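Local coordinates for protein type I site-specific restriction-modification system, R (Restriction) subunit (Vibrio vulnificus, PDB 3H1T) that probably serves as the ATP-dependent motor subunit of a DNA restriction enzyme, this fragment carrying its helicase-like domains, at residues Glu532-Val537 with Pro568-Tyr573. Sequence-based numbering, arbitrary orientation.
Sequences EFKQIV and PDFDGY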
ATOM      1  N   GLU A 532      -0.377 -15.280  -2.546  1.00 31.45           N
ATOM      2  CA  GLU A 532       1.031 -15.628  -2.348  1.00 30.93           C
ATOM      3  C   GLU A 532       1.888 -14.982  -3.414  1.00 28.76           C
ATOM      4  O   GLU A 532       2.959 -14.489  -3.122  1.00 30.22           O
ATOM      5  CB  GLU A 532       1.246 -17.149  -2.382  1.00 47.22           C
ATOM      6  CG  GLU A 532       2.723 -17.562  -2.331  1.00 51.64           C
ATOM      7  CD  GLU A 532       2.947 -19.045  -2.042  1.00 52.63           C
ATOM      8  OE1 GLU A 532       2.725 -19.897  -2.933  1.00 53.10           O
ATOM      9  OE2 GLU A 532       3.350 -19.360  -0.906  1.00 54.62           O
ATOM     10  N   PHE A 533       1.412 -14.985  -4.650  1.00 30.90           N
ATOM     11  CA  PHE A 533       2.171 -14.387  -5.732  1.00 30.09           C
ATOM     12  C   PHE A 533       2.454 -12.909  -5.449  1.00 29.70           C
ATOM     13  O   PHE A 533       3.589 -12.446  -5.551  1.00 27.71           O
ATOM     14  CB  PHE A 533       1.414 -14.516  -7.059  1.00 25.88           C
ATOM     15  CG  PHE A 533       2.153 -13.937  -8.227  1.00 25.67           C
ATOM     16  CD1 PHE A 533       3.159 -14.662  -8.864  1.00 24.48           C
ATOM     17  CD2 PHE A 533       1.852 -12.652  -8.688  1.00 24.59           C
ATOM     18  CE1 PHE A 533       3.862 -14.109  -9.954  1.00 24.93           C
ATOM     19  CE2 PHE A 533       2.538 -12.092  -9.771  1.00 22.00           C
ATOM     20  CZ  PHE A 533       3.548 -12.822 -10.408  1.00 23.31           C
ATOM     21  N   LYS A 534       1.403 -12.179  -5.095  1.00 29.97           N
ATOM     22  CA  LYS A 534       1.524 -10.756  -4.810  1.00 30.57           C
ATOM     23  C   LYS A 534       2.393 -10.444  -3.599  1.00 31.92           C
ATOM     24  O   LYS A 534       2.987  -9.369  -3.518  1.00 32.11           O
ATOM     25  CB  LYS A 534       0.144 -10.131  -4.625  1.00 26.88           C
ATOM     26  CG  LYS A 534      -0.675 -10.086  -5.911  1.00 23.60           C
ATOM     27  CD  LYS A 534      -1.741  -9.003  -5.877  1.00 25.68           C
ATOM     28  CE  LYS A 534      -2.742  -9.153  -7.036  1.00 24.68           C
ATOM     29  NZ  LYS A 534      -2.165  -8.966  -8.409  1.00 23.83           N
ATOM     30  N   GLN A 535       2.448 -11.370  -2.648  1.00 32.49           N
ATOM     31  CA  GLN A 535       3.272 -11.194  -1.465  1.00 33.32           C
ATOM     32  C   GLN A 535       4.728 -11.345  -1.890  1.00 33.98           C
ATOM     33  O   GLN A 535       5.604 -10.614  -1.425  1.00 36.73           O
ATOM     34  CB  GLN A 535       2.940 -12.249  -0.407  1.00 40.86           C
ATOM     35  CG  GLN A 535       1.664 -11.988   0.375  1.00 43.55           C
ATOM     36  CD  GLN A 535       1.334 -13.124   1.325  1.00 48.41           C
ATOM     37  OE1 GLN A 535       0.297 -13.120   1.990  1.00 48.98           O
ATOM     38  NE2 GLN A 535       2.224 -14.107   1.398  1.00 50.76           N
ATOM     39  N   ILE A 536       4.980 -12.297  -2.782  1.00 24.66           N
ATOM     40  CA  ILE A 536       6.325 -12.539  -3.263  1.00 23.28           C
ATOM     41  C   ILE A 536       6.793 -11.308  -4.018  1.00 22.55           C
ATOM     42  O   ILE A 536       7.843 -10.736  -3.697  1.00 19.71           O
ATOM     43  CB  ILE A 536       6.374 -13.803  -4.152  1.00 29.21           C
ATOM     44  CG1 ILE A 536       6.234 -15.051  -3.269  1.00 27.83           C
ATOM     45  CG2 ILE A 536       7.676 -13.865  -4.920  1.00 28.24           C
ATOM     46  CD1 ILE A 536       6.089 -16.345  -4.036  1.00 30.13           C
ATOM     47  N   VAL A 537       5.991 -10.875  -4.987  1.00 25.84           N
ATOM     48  CA  VAL A 537       6.321  -9.694  -5.784  1.00 22.44           C
ATOM     49  C   VAL A 537       6.474  -8.427  -4.924  1.00 22.83           C
ATOM     50  O   VAL A 537       7.262  -7.536  -5.242  1.00 20.63           O
ATOM     51  CB  VAL A 537       5.243  -9.474  -6.888  1.00 20.15           C
ATOM     52  CG1 VAL A 537       5.491  -8.186  -7.641  1.00 18.94           C
ATOM     53  CG2 VAL A 537       5.280 -10.635  -7.863  1.00 19.39           C
ATOM     54  N   PRO A 568      -2.938  -6.886 -14.569  1.00 33.78           N
ATOM     55  CA  PRO A 568      -2.724  -5.490 -14.959  1.00 32.18           C
ATOM     56  C   PRO A 568      -3.586  -4.472 -14.207  1.00 31.69           C
ATOM     57  O   PRO A 568      -3.172  -3.335 -13.981  1.00 29.75           O
ATOM     58  CB  PRO A 568      -3.022  -5.515 -16.457  1.00 31.18           C
ATOM     59  CG  PRO A 568      -2.736  -6.940 -16.838  1.00 32.74           C
ATOM     60  CD  PRO A 568      -3.395  -7.671 -15.725  1.00 31.25           C
ATOM     61  N   ASP A 569      -4.781  -4.884 -13.809  1.00 33.38           N
ATOM     62  CA  ASP A 569      -5.675  -3.985 -13.094  1.00 32.26           C
ATOM     63  C   ASP A 569      -5.087  -3.550 -11.764  1.00 30.07           C
ATOM     64  O   ASP A 569      -5.100  -2.372 -11.440  1.00 31.52           O
ATOM     65  CB  ASP A 569      -7.040  -4.639 -12.881  1.00 35.64           C
ATOM     66  CG  ASP A 569      -7.814  -4.796 -14.175  1.00 39.56           C
ATOM     67  OD1 ASP A 569      -7.461  -4.111 -15.159  1.00 42.81           O
ATOM     68  OD2 ASP A 569      -8.779  -5.587 -14.225  1.00 40.65           O
ATOM     69  N   PHE A 570      -4.558  -4.493 -10.999  1.00 34.68           N
ATOM     70  CA  PHE A 570      -3.971  -4.166  -9.713  1.00 33.30           C
ATOM     71  C   PHE A 570      -2.479  -3.841  -9.811  1.00 34.86           C
ATOM     72  O   PHE A 570      -1.978  -2.976  -9.079  1.00 35.59           O
ATOM     73  CB  PHE A 570      -4.174  -5.317  -8.720  1.00 24.08           C
ATOM     74  CG  PHE A 570      -3.913  -4.936  -7.292  1.00 23.23           C
ATOM     75  CD1 PHE A 570      -4.874  -4.244  -6.557  1.00 20.38           C
ATOM     76  CD2 PHE A 570      -2.699  -5.235  -6.693  1.00 24.32           C
ATOM     77  CE1 PHE A 570      -4.627  -3.859  -5.257  1.00 20.88           C
ATOM     78  CE2 PHE A 570      -2.444  -4.851  -5.382  1.00 23.41           C
ATOM     79  CZ  PHE A 570      -3.413  -4.161  -4.668  1.00 24.15           C
ATOM     80  N   ASP A 571      -1.770  -4.510 -10.718  1.00 31.00           N
ATOM     81  CA  ASP A 571      -0.331  -4.288 -10.845  1.00 32.77           C
ATOM     82  C   ASP A 571       0.124  -3.409 -11.998  1.00 33.13           C
ATOM     83  O   ASP A 571       1.248  -2.918 -11.971  1.00 34.36           O
ATOM     84  CB  ASP A 571       0.428  -5.617 -10.980  1.00 36.01           C
ATOM     85  CG  ASP A 571      -0.157  -6.721 -10.130  1.00 39.48           C
ATOM     86  OD1 ASP A 571      -0.683  -6.421  -9.025  1.00 40.69           O
ATOM     87  OD2 ASP A 571      -0.078  -7.894 -10.569  1.00 42.19           O
ATOM     88  N   GLY A 572      -0.729  -3.200 -12.996  1.00 34.35           N
ATOM     89  CA  GLY A 572      -0.299  -2.426 -14.146  1.00 34.71           C
ATOM     90  C   GLY A 572       0.600  -3.376 -14.928  1.00 34.70           C
ATOM     91  O   GLY A 572       0.734  -4.532 -14.535  1.00 35.22           O
ATOM     92  N   TYR A 573       1.207  -2.926 -16.021  1.00 40.53           N
ATOM     93  CA  TYR A 573       2.089  -3.786 -16.817  1.00 41.58           C
ATOM     94  C   TYR A 573       3.530  -3.519 -16.411  1.00 41.15           C
ATOM     95  O   TYR A 573       3.847  -2.458 -15.869  1.00 41.19           O
ATOM     96  CB  TYR A 573       1.924  -3.520 -18.327  1.00 41.71           C
ATOM     97  CG  TYR A 573       0.534  -3.809 -18.863  1.00 44.31           C
ATOM     98  CD1 TYR A 573      -0.456  -2.823 -18.881  1.00 46.14           C
ATOM     99  CD2 TYR A 573       0.188  -5.089 -19.300  1.00 45.94           C
ATOM    100  CE1 TYR A 573      -1.753  -3.104 -19.317  1.00 45.73           C
ATOM    101  CE2 TYR A 573      -1.107  -5.380 -19.732  1.00 46.63           C
ATOM    102  CZ  TYR A 573      -2.070  -4.383 -19.733  1.00 47.70           C
ATOM    103  OH  TYR A 573      -3.348  -4.677 -20.131  1.00 49.55           O
TER
HETATM  104  O   HOH W   1      -0.378 -10.531  -9.719  1.00 45.21           O
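The ammonium nitrogen NZ of K534 is gripped by two carboxylates and a water: D571 OD1 lies 3.0 Å from K534 NZ, D567 OD2 forms a second salt bridge just ahead of helix 568-571, and a water accepts from K534 NZ at 2.7 Å. This buried charge cluster sits in the C-terminal RecA-like domain of a superfamily 2 helicase fold, where helix 530-537, which follows strand 518-524, faces a short helix between strands 552-556 and 576-582 of the same sheet. Q535 opens a sequence consistent with helicase motif VI, one of whose arginines, R539, hydrogen-bonds through NE to Q535 O; K534 thus immediately precedes that motif.

D571 meets K534 through the syn lone pair of OD1, on the side of its other oxygen. D571 OD2 stands 3.2 Å from K534 NZ. The same water donates to D571 OD2 at 2.8 Å, so both carboxylate oxygens are engaged, which should restrain the carboxylate's rotation. The two acids would be expected to stabilise the buried ammonium charge.

The span is bridged mostly by the lysine itself. The CA atoms of K534 and D571 are 9.0 Å apart, and the chain of K534 runs nearly extended until a bend at its last torsion (chi4 -65°) turns NZ to the carboxylate. F570 also touches P341 and S361, in loops that follow strands 333-338 and 358-360 of the first RecA-like domain, so the contact lies where the two RecA-like domains meet. The methylenes of K534 pass the F570 side chain, and K534 CE comes within 3.9 Å of F570 CD2, approaching the ring obliquely.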